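Local coordinates for protein carbamate kinase (PDB 4AXS) that probably catalyses phosphoryl transfer between ATP and carbamate, acting as a carbamate kinase, at residues V250-D260 against Q285-I295; V302-A313 against G324-A332. One frame throughout, in Å; residues are numbered along the deposited sequence.

Interaction 1: residues V250-D260 against Q285-I295. With SO4 (sulfate ion), chain C.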
loop_
_atom_site.group_PDB
_atom_site.type_symbol
_atom_site.label_atom_id
_atom_site.label_comp_id
_atom_site.label_asym_id
_atom_site.label_seq_id
_atom_site.Cartn_x
_atom_site.Cartn_y
_atom_site.Cartn_z
ATOM N N VAL A 250 12.476 18.436 5.322
ATOM C CA VAL A 250 11.543 18.037 6.360
ATOM C C VAL A 250 10.470 19.108 6.526
ATOM O O VAL A 250 10.760 20.215 7.006
ATOM C CB VAL A 250 12.285 17.846 7.698
ATOM C CG1 VAL A 250 11.303 17.622 8.843
ATOM C CG2 VAL A 250 13.306 16.702 7.587
ATOM N N LEU A 251 9.240 18.788 6.115
ATOM C CA LEU A 251 8.158 19.768 6.134
ATOM C C LEU A 251 7.529 19.816 7.497
ATOM O O LEU A 251 7.223 18.786 8.094
ATOM C CB LEU A 251 7.102 19.454 5.092
ATOM C CG LEU A 251 7.585 19.556 3.654
ATOM C CD1 LEU A 251 6.435 19.263 2.699
ATOM C CD2 LEU A 251 8.182 20.935 3.399
ATOM N N THR A 252 7.332 21.027 7.984
ATOM C CA THR A 252 6.991 21.231 9.373
ATOM C C THR A 252 6.446 22.638 9.482
ATOM O O THR A 252 6.697 23.465 8.611
ATOM C CB THR A 252 8.240 21.067 10.269
ATOM O OG1 THR A 252 7.839 20.880 11.632
ATOM C CG2 THR A 252 9.160 22.285 10.147
ATOM N N ALA A 253 5.712 22.913 10.552
ATOM C CA ALA A 253 4.917 24.137 10.630
ATOM C C ALA A 253 5.687 25.362 11.112
ATOM O O ALA A 253 5.107 26.229 11.762
ATOM C CB ALA A 253 3.690 23.913 11.511
ATOM N N VAL A 254 6.979 25.438 10.796
ATOM C CA VAL A 254 7.787 26.588 11.206
ATOM C C VAL A 254 8.581 27.182 10.049
ATOM O O VAL A 254 9.017 26.471 9.151
ATOM C CB VAL A 254 8.777 26.236 12.346
ATOM C CG1 VAL A 254 8.052 25.556 13.507
ATOM C CG2 VAL A 254 9.931 25.374 11.825
ATOM N N ASP A 255 8.772 28.494 10.081
ATOM C CA ASP A 255 9.609 29.175 9.093
ATOM C C ASP A 255 11.104 28.927 9.339
ATOM O O ASP A 255 11.882 28.771 8.392
ATOM C CB ASP A 255 9.304 30.671 9.084
ATOM C CG ASP A 255 9.425 31.298 10.463
ATOM O OD1 ASP A 255 9.345 30.544 11.466
ATOM O OD2 ASP A 255 9.607 32.542 10.543
ATOM N N TYR A 256 11.491 28.891 10.616
ATOM C CA TYR A 256 12.855 28.545 11.024
ATOM C C TYR A 256 12.817 27.754 12.319
ATOM O O TYR A 256 11.862 27.872 13.106
ATOM C CB TYR A 256 13.701 29.806 11.258
ATOM C CG TYR A 256 13.719 30.752 10.088
ATOM C CD1 TYR A 256 14.658 30.616 9.074
ATOM C CD2 TYR A 256 12.789 31.774 9.994
ATOM C CE1 TYR A 256 14.672 31.478 7.995
ATOM C CE2 TYR A 256 12.792 32.644 8.923
ATOM C CZ TYR A 256 13.733 32.493 7.926
ATOM O OH TYR A 256 13.729 33.362 6.862
ATOM N N VAL A 257 13.851 26.955 12.562
ATOM C CA VAL A 257 14.000 26.397 13.896
ATOM C C VAL A 257 14.709 27.441 14.755
ATOM O O VAL A 257 15.737 27.985 14.371
ATOM C CB VAL A 257 14.727 25.025 13.923
ATOM C CG1 VAL A 257 15.180 24.617 12.518
ATOM C CG2 VAL A 257 15.890 25.024 14.951
ATOM N N TYR A 258 14.129 27.739 15.907
ATOM C CA TYR A 258 14.676 28.766 16.778
ATOM C C TYR A 258 15.501 28.172 17.917
ATOM O O TYR A 258 15.335 27.007 18.285
ATOM C CB TYR A 258 13.556 29.665 17.309
ATOM C CG TYR A 258 12.993 30.601 16.258
ATOM C CD1 TYR A 258 12.098 30.146 15.300
ATOM C CD2 TYR A 258 13.365 31.943 16.215
ATOM C CE1 TYR A 258 11.585 30.994 14.335
ATOM C CE2 TYR A 258 12.853 32.801 15.252
ATOM C CZ TYR A 258 11.964 32.317 14.312
ATOM O OH TYR A 258 11.450 33.161 13.344
ATOM N N VAL A 259 16.422 28.973 18.441
ATOM C CA VAL A 259 17.086 28.635 19.693
ATOM C C VAL A 259 16.754 29.713 20.731
ATOM O O VAL A 259 16.490 30.860 20.378
ATOM C CB VAL A 259 18.622 28.406 19.519
ATOM C CG1 VAL A 259 18.885 27.055 18.833
ATOM C CG2 VAL A 259 19.275 29.556 18.741
ATOM N N ASP A 260 16.719 29.325 22.001
ATOM C CA ASP A 260 16.409 30.259 23.079
ATOM C C ASP A 260 15.044 30.899 22.905
ATOM O O ASP A 260 14.878 32.077 23.207
ATOM C CB ASP A 260 17.462 31.372 23.148
ATOM C CG ASP A 260 18.805 30.886 23.664
ATOM O OD1 ASP A 260 18.833 30.073 24.616
ATOM O OD2 ASP A 260 19.836 31.330 23.111
ATOM N N GLN A 285 17.853 22.780 23.484
ATOM C CA GLN A 285 17.231 23.790 22.652
ATOM C C GLN A 285 15.919 23.319 22.025
ATOM O O GLN A 285 15.081 24.147 21.674
ATOM C CB GLN A 285 18.189 24.259 21.560
ATOM C CG GLN A 285 19.243 25.244 22.056
ATOM C CD GLN A 285 18.645 26.474 22.736
ATOM O OE1 GLN A 285 17.461 26.775 22.582
ATOM N NE2 GLN A 285 19.473 27.194 23.488
ATOM N N PHE A 286 15.726 22.002 21.909
ATOM C CA PHE A 286 14.670 21.473 21.042
ATOM C C PHE A 286 13.615 20.563 21.691
ATOM O O PHE A 286 13.913 19.691 22.511
ATOM C CB PHE A 286 15.292 20.766 19.836
ATOM C CG PHE A 286 16.293 21.601 19.102
ATOM C CD1 PHE A 286 15.945 22.834 18.613
ATOM C CD2 PHE A 286 17.579 21.141 18.889
ATOM C CE1 PHE A 286 16.859 23.611 17.929
ATOM C CE2 PHE A 286 18.508 21.915 18.208
ATOM C CZ PHE A 286 18.145 23.151 17.728
ATOM N N ALA A 287 12.369 20.771 21.287
ATOM C CA ALA A 287 11.275 19.961 21.786
ATOM C C ALA A 287 11.544 18.479 21.502
ATOM O O ALA A 287 11.640 18.049 20.352
ATOM C CB ALA A 287 9.956 20.412 21.176
ATOM N N LYS A 288 11.708 17.721 22.577
ATOM C CA LYS A 288 11.886 16.282 22.507
ATOM C C LYS A 288 10.669 15.655 21.818
ATOM O O LYS A 288 9.593 15.543 22.416
ATOM C CB LYS A 288 12.053 15.746 23.928
ATOM C CG LYS A 288 11.521 16.726 24.987
ATOM C CD LYS A 288 11.236 16.039 26.307
ATOM C CE LYS A 288 10.066 16.694 27.028
ATOM N NZ LYS A 288 9.548 15.821 28.127
ATOM N N GLY A 289 10.833 15.255 20.559
ATOM C CA GLY A 289 9.704 14.806 19.769
ATOM C C GLY A 289 9.415 15.701 18.571
ATOM O O GLY A 289 9.569 15.285 17.416
ATOM N N SER A 290 8.993 16.934 18.840
ATOM C CA SER A 290 8.631 17.860 17.776
ATOM C C SER A 290 9.816 18.162 16.874
ATOM O O SER A 290 9.812 17.820 15.695
ATOM C CB SER A 290 8.065 19.163 18.355
ATOM O OG SER A 290 7.713 20.080 17.325
ATOM N N MET A 291 10.834 18.804 17.425
ATOM C CA MET A 291 11.951 19.267 16.612
ATOM C C MET A 291 13.194 18.375 16.729
ATOM O O MET A 291 13.919 18.171 15.752
ATOM C CB MET A 291 12.295 20.709 16.972
ATOM C CG MET A 291 13.275 21.355 16.019
ATOM S SD MET A 291 12.562 21.627 14.385
ATOM C CE MET A 291 11.152 22.662 14.797
ATOM N N LEU A 292 13.430 17.840 17.922
ATOM C CA LEU A 292 14.649 17.084 18.192
ATOM C C LEU A 292 14.898 15.988 17.163
ATOM O O LEU A 292 15.947 15.979 16.522
ATOM C CB LEU A 292 14.634 16.516 19.619
ATOM C CG LEU A 292 15.980 16.086 20.212
ATOM C CD1 LEU A 292 17.064 17.160 19.982
ATOM C CD2 LEU A 292 15.838 15.759 21.699
ATOM N N PRO A 293 13.928 15.065 16.997
ATOM C CA PRO A 293 14.050 13.957 16.044
ATOM C C PRO A 293 14.292 14.435 14.622
ATOM O O PRO A 293 15.047 13.778 13.901
ATOM C CB PRO A 293 12.679 13.270 16.130
ATOM C CG PRO A 293 12.187 13.585 17.484
ATOM C CD PRO A 293 12.659 14.991 17.746
ATOM N N LYS A 294 13.671 15.547 14.228
ATOM C CA LYS A 294 13.842 16.087 12.881
ATOM C C LYS A 294 15.254 16.618 12.709
ATOM O O LYS A 294 15.900 16.413 11.678
ATOM C CB LYS A 294 12.843 17.204 12.602
ATOM C CG LYS A 294 11.431 16.934 13.069
ATOM C CD LYS A 294 10.536 18.137 12.819
ATOM C CE LYS A 294 9.200 17.700 12.239
ATOM N NZ LYS A 294 8.565 16.637 13.080
ATOM N N ILE A 295 15.725 17.309 13.735
ATOM C CA ILE A 295 17.077 17.818 13.763
ATOM C C ILE A 295 18.062 16.666 13.661
ATOM O O ILE A 295 18.915 16.633 12.769
ATOM C CB ILE A 295 17.334 18.575 15.076
ATOM C CG1 ILE A 295 16.497 19.857 15.117
ATOM C CG2 ILE A 295 18.828 18.865 15.256
ATOM C CD1 ILE A 295 16.680 20.742 13.910
HETATM S S SO4 C . 4.898 18.558 12.179
HETATM O O1 SO4 C . 5.780 19.688 11.907
HETATM O O2 SO4 C . 3.522 19.061 12.172
HETATM O O3 SO4 C . 5.098 17.541 11.147
HETATM O O4 SO4 C . 5.217 17.970 13.485
#
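Gln285 and Asp260 hold each other through two hydrogen bonds that use both ends of one amide. Gln285 OE1 accepts from Asp260 N at 2.7 Å, an almost straight bond whose donor lies above the carbonyl plane. Gln285 NE2 donates a hydrogen bond to Asp260 OD1 over 3.2 Å; the carboxylate is met from above, its plane turned 85° from the amide. A bend at chi2 of Gln285 (-56°) turns the amide toward Asp260, while its CG packs on Val259 CG1.

The apolar contacts centre on Val257. Its CG2 lies 3.4 Å from Phe286 CE1, approaching the ring obliquely, and its CB faces Met291 SD at 4.1 Å. Ile295 CG1 and Gln285 CB lie over opposite faces of that ring.

Around the sulfate, Lys294 crosses Thr252 with CE 3.5 Å from OG1, and its NZ hydrogen-bonds to Ser290 O, with Asp233 a long, weak ionic partner. Asn34 ND2 hydrogen-bonds the anion; the contact of Thr252 OG1 with it is doubtfully short, and Lys294 NZ comes to 3.6 Å from sulfate O4.

The contact thus joins helix 292-302 and the loop before it to the chain running from strand 247-251 into strand 258-259; Phe286 also touches helix 274-282, and Val259 pairs with strand 267-268.

Interaction 2: residues V302-A313 against G324-A332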
loop_
_atom_site.group_PDB
_atom_site.type_symbol
_atom_site.label_atom_id
_atom_site.label_comp_id
_atom_site.label_asym_id
_atom_site.label_seq_id
_atom_site.Cartn_x
_atom_site.Cartn_y
_atom_site.Cartn_z
ATOM N N VAL A 302 23.257 14.532 6.563
ATOM C CA VAL A 302 24.325 15.393 6.034
ATOM C C VAL A 302 25.700 15.070 6.613
ATOM O O VAL A 302 26.717 15.447 6.035
ATOM C CB VAL A 302 24.052 16.906 6.252
ATOM C CG1 VAL A 302 22.721 17.302 5.649
ATOM C CG2 VAL A 302 24.119 17.272 7.738
ATOM N N ASN A 303 25.732 14.367 7.742
ATOM C CA ASN A 303 26.988 14.131 8.455
ATOM C C ASN A 303 28.062 13.469 7.585
ATOM O O ASN A 303 27.873 12.349 7.080
ATOM C CB ASN A 303 26.755 13.313 9.727
ATOM C CG ASN A 303 27.847 13.521 10.762
ATOM O OD1 ASN A 303 28.330 12.569 11.384
ATOM N ND2 ASN A 303 28.250 14.776 10.949
ATOM N N GLY A 304 29.180 14.175 7.412
ATOM C CA GLY A 304 30.288 13.696 6.603
ATOM C C GLY A 304 29.971 13.653 5.117
ATOM O O GLY A 304 30.403 12.750 4.397
ATOM N N HIS A 305 29.203 14.630 4.656
ATOM C CA HIS A 305 28.824 14.696 3.254
ATOM C C HIS A 305 28.681 16.144 2.830
ATOM O O HIS A 305 27.572 16.678 2.775
ATOM C CB HIS A 305 27.511 13.962 3.023
ATOM C CG HIS A 305 27.664 12.483 2.884
ATOM N ND1 HIS A 305 27.925 11.875 1.676
ATOM C CD2 HIS A 305 27.591 11.490 3.801
ATOM C CE1 HIS A 305 28.007 10.568 1.854
ATOM N NE2 HIS A 305 27.808 10.308 3.135
ATOM N N PRO A 306 29.816 16.792 2.548
ATOM C CA PRO A 306 29.847 18.196 2.124
ATOM C C PRO A 306 28.935 18.470 0.926
ATOM O O PRO A 306 28.560 19.615 0.680
ATOM C CB PRO A 306 31.314 18.402 1.750
ATOM C CG PRO A 306 32.060 17.426 2.638
ATOM C CD PRO A 306 31.166 16.237 2.768
ATOM N N ASN A 307 28.569 17.422 0.196
ATOM C CA ASN A 307 27.755 17.578 -1.010
ATOM C C ASN A 307 26.224 17.547 -0.807
ATOM O O ASN A 307 25.469 17.408 -1.776
ATOM C CB ASN A 307 28.181 16.554 -2.080
ATOM C CG ASN A 307 28.372 15.136 -1.522
ATOM O OD1 ASN A 307 27.909 14.165 -2.121
ATOM N ND2 ASN A 307 29.065 15.015 -0.389
ATOM N N ARG A 308 25.769 17.685 0.439
ATOM C CA ARG A 308 24.347 17.518 0.752
ATOM C C ARG A 308 23.879 18.376 1.920
ATOM O O ARG A 308 24.624 18.603 2.876
ATOM C CB ARG A 308 24.013 16.040 1.031
ATOM C CG ARG A 308 24.853 15.397 2.136
ATOM C CD ARG A 308 24.340 14.002 2.516
ATOM N NE ARG A 308 24.261 13.093 1.372
ATOM C CZ ARG A 308 24.075 11.776 1.460
ATOM N NH1 ARG A 308 23.957 11.184 2.646
ATOM N NH2 ARG A 308 24.021 11.044 0.354
ATOM N N SER A 309 22.637 18.841 1.842
ATOM C CA SER A 309 22.052 19.644 2.907
ATOM C C SER A 309 20.723 19.063 3.379
ATOM O O SER A 309 20.228 18.080 2.823
ATOM C CB SER A 309 21.876 21.101 2.457
ATOM O OG SER A 309 21.346 21.177 1.141
ATOM N N ALA A 310 20.156 19.663 4.420
ATOM C CA ALA A 310 18.844 19.258 4.911
ATOM C C ALA A 310 18.067 20.510 5.240
ATOM O O ALA A 310 18.576 21.418 5.907
ATOM C CB ALA A 310 18.966 18.351 6.138
ATOM N N ILE A 311 16.836 20.581 4.762
ATOM C CA ILE A 311 16.078 21.797 4.960
ATOM C C ILE A 311 14.868 21.534 5.819
ATOM O O ILE A 311 14.082 20.654 5.518
ATOM C CB ILE A 311 15.639 22.410 3.626
ATOM C CG1 ILE A 311 16.866 22.754 2.779
ATOM C CG2 ILE A 311 14.794 23.658 3.873
ATOM C CD1 ILE A 311 16.543 23.139 1.350
ATOM N N ILE A 312 14.741 22.296 6.899
ATOM C CA ILE A 312 13.569 22.229 7.754
ATOM C C ILE A 312 12.723 23.481 7.586
ATOM O O ILE A 312 12.908 24.456 8.298
ATOM C CB ILE A 312 13.948 22.079 9.237
ATOM C CG1 ILE A 312 14.720 20.782 9.469
ATOM C CG2 ILE A 312 12.715 22.095 10.108
ATOM C CD1 ILE A 312 14.819 20.407 10.937
ATOM N N ALA A 313 11.788 23.449 6.642
ATOM C CA ALA A 313 10.935 24.602 6.373
ATOM C C ALA A 313 9.450 24.233 6.327
ATOM O O ALA A 313 9.088 23.054 6.371
ATOM C CB ALA A 313 11.360 25.280 5.078
ATOM N N GLY A 324 17.547 29.423 0.284
ATOM C CA GLY A 324 18.036 30.174 1.429
ATOM C C GLY A 324 17.053 31.189 1.981
ATOM O O GLY A 324 17.197 31.644 3.118
ATOM N N LEU A 325 16.044 31.531 1.185
ATOM C CA LEU A 325 15.120 32.606 1.531
ATOM C C LEU A 325 14.222 32.280 2.720
ATOM O O LEU A 325 13.651 33.183 3.326
ATOM C CB LEU A 325 14.270 33.007 0.321
ATOM C CG LEU A 325 15.017 33.299 -0.989
ATOM C CD1 LEU A 325 14.144 34.135 -1.924
ATOM C CD2 LEU A 325 16.353 33.994 -0.728
ATOM N N SER A 326 14.079 31.000 3.051
ATOM C CA SER A 326 13.363 30.628 4.270
ATOM C C SER A 326 13.896 29.326 4.858
ATOM O O SER A 326 14.779 28.677 4.281
ATOM C CB SER A 326 11.848 30.557 4.038
ATOM O OG SER A 326 11.121 30.648 5.261
ATOM N N GLY A 327 13.381 28.963 6.025
ATOM C CA GLY A 327 13.761 27.708 6.641
ATOM C C GLY A 327 15.215 27.616 7.078
ATOM O O GLY A 327 16.014 28.535 6.871
ATOM N N THR A 328 15.556 26.479 7.680
ATOM C CA THR A 328 16.852 26.294 8.303
ATOM C C THR A 328 17.636 25.215 7.591
ATOM O O THR A 328 17.263 24.041 7.641
ATOM C CB THR A 328 16.699 25.884 9.773
ATOM O OG1 THR A 328 16.068 26.942 10.519
ATOM C CG2 THR A 328 18.061 25.561 10.369
ATOM N N LYS A 329 18.720 25.605 6.926
ATOM C CA LYS A 329 19.571 24.648 6.230
ATOM C C LYS A 329 20.549 24.003 7.210
ATOM O O LYS A 329 21.141 24.689 8.046
ATOM C CB LYS A 329 20.325 25.337 5.098
ATOM C CG LYS A 329 21.078 24.404 4.164
ATOM C CD LYS A 329 22.253 25.123 3.518
ATOM C CE LYS A 329 22.515 24.633 2.095
ATOM N NZ LYS A 329 21.962 25.566 1.057
ATOM N N ILE A 330 20.699 22.682 7.112
ATOM C CA ILE A 330 21.605 21.934 7.981
ATOM C C ILE A 330 22.713 21.286 7.166
ATOM O O ILE A 330 22.449 20.669 6.133
ATOM C CB ILE A 330 20.862 20.846 8.797
ATOM C CG1 ILE A 330 20.071 21.488 9.937
ATOM C CG2 ILE A 330 21.843 19.838 9.365
ATOM C CD1 ILE A 330 18.861 20.706 10.381
ATOM N N ILE A 331 23.953 21.425 7.628
ATOM C CA ILE A 331 25.088 20.888 6.880
ATOM C C ILE A 331 26.072 20.118 7.746
ATOM O O ILE A 331 26.039 20.207 8.974
ATOM C CB ILE A 331 25.842 21.991 6.115
ATOM C CG1 ILE A 331 26.314 23.079 7.080
ATOM C CG2 ILE A 331 24.957 22.594 5.023
ATOM C CD1 ILE A 331 27.478 23.873 6.558
ATOM N N ALA A 332 26.945 19.354 7.096
ATOM C CA ALA A 332 27.935 18.544 7.803
ATOM C C ALA A 332 28.689 19.375 8.838
ATOM O O ALA A 332 29.501 20.222 8.477
ATOM C CB ALA A 332 28.916 17.913 6.817
#
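Strands 309-313 and 328-330 run antiparallel, their axes 4.5 Å apart at 156°, with Ala310 facing Ile330 and Ile312 facing Thr328 as hydrogen-bonded pairs around the non-hydrogen-bonded pair Ile311 and Lys329. Ala310 and Ile330 exchange two bonds, the shorter from Ile330 N to Ala310 O at 2.7 Å. Ile312 N reaches Thr328 O at 3.2 Å, while the return bond from Thr328 N to Ile312 O is weak.

On the face carrying Ala310 and Ile312, Ile330 spreads its two branches. With CG1 beside the backbone N (chi1 -75°), CG2 is left anti to it and meets Val302 CG2 at 3.8 Å, and CD1 touches Ile312 CD1 at 4.1 Å. Helix 292-302 packs on this face through Ala298. On the other face, the aliphatic part of Lys329 lies against Ser309, CE 3.6 Å from CB. Beyond the strands, Ala332 CB rests 3.4 Å from Val302 O; at the other end of the pairing, Ala313 CB packs against Gly327 CA.

Backbone bonds thus align the last strand of this sheet within the chain, though Lys329 also bonds through its backbone to Lys270. One face is apolar under helix 292-302; the other combines buried Ile311 with exposed Lys329.

In the fold
Interactions 1 and 2 follow each other along the chain, with helix 292-302 leading from one to the other, and their centres lie 14 Å apart. Both reach the same mixed sheet, in which 309-313 lies between 247-251 and 328-330. They meet where Val250 N probably bonds to Ile311 O (2.7 Å) and where Val257 N probably bonds to Thr328 OG1 (3.0 Å). The hydroxyl of Thr328 also bonds to Leu269 O. Ile295 CD1 and Ile312 CD1, 3.5 Å apart, join the two apolar layers. The sulfate belongs to interaction 1; though probably from the crystallisation liquor, it may mark an anion-binding pocket beside strand 247-251.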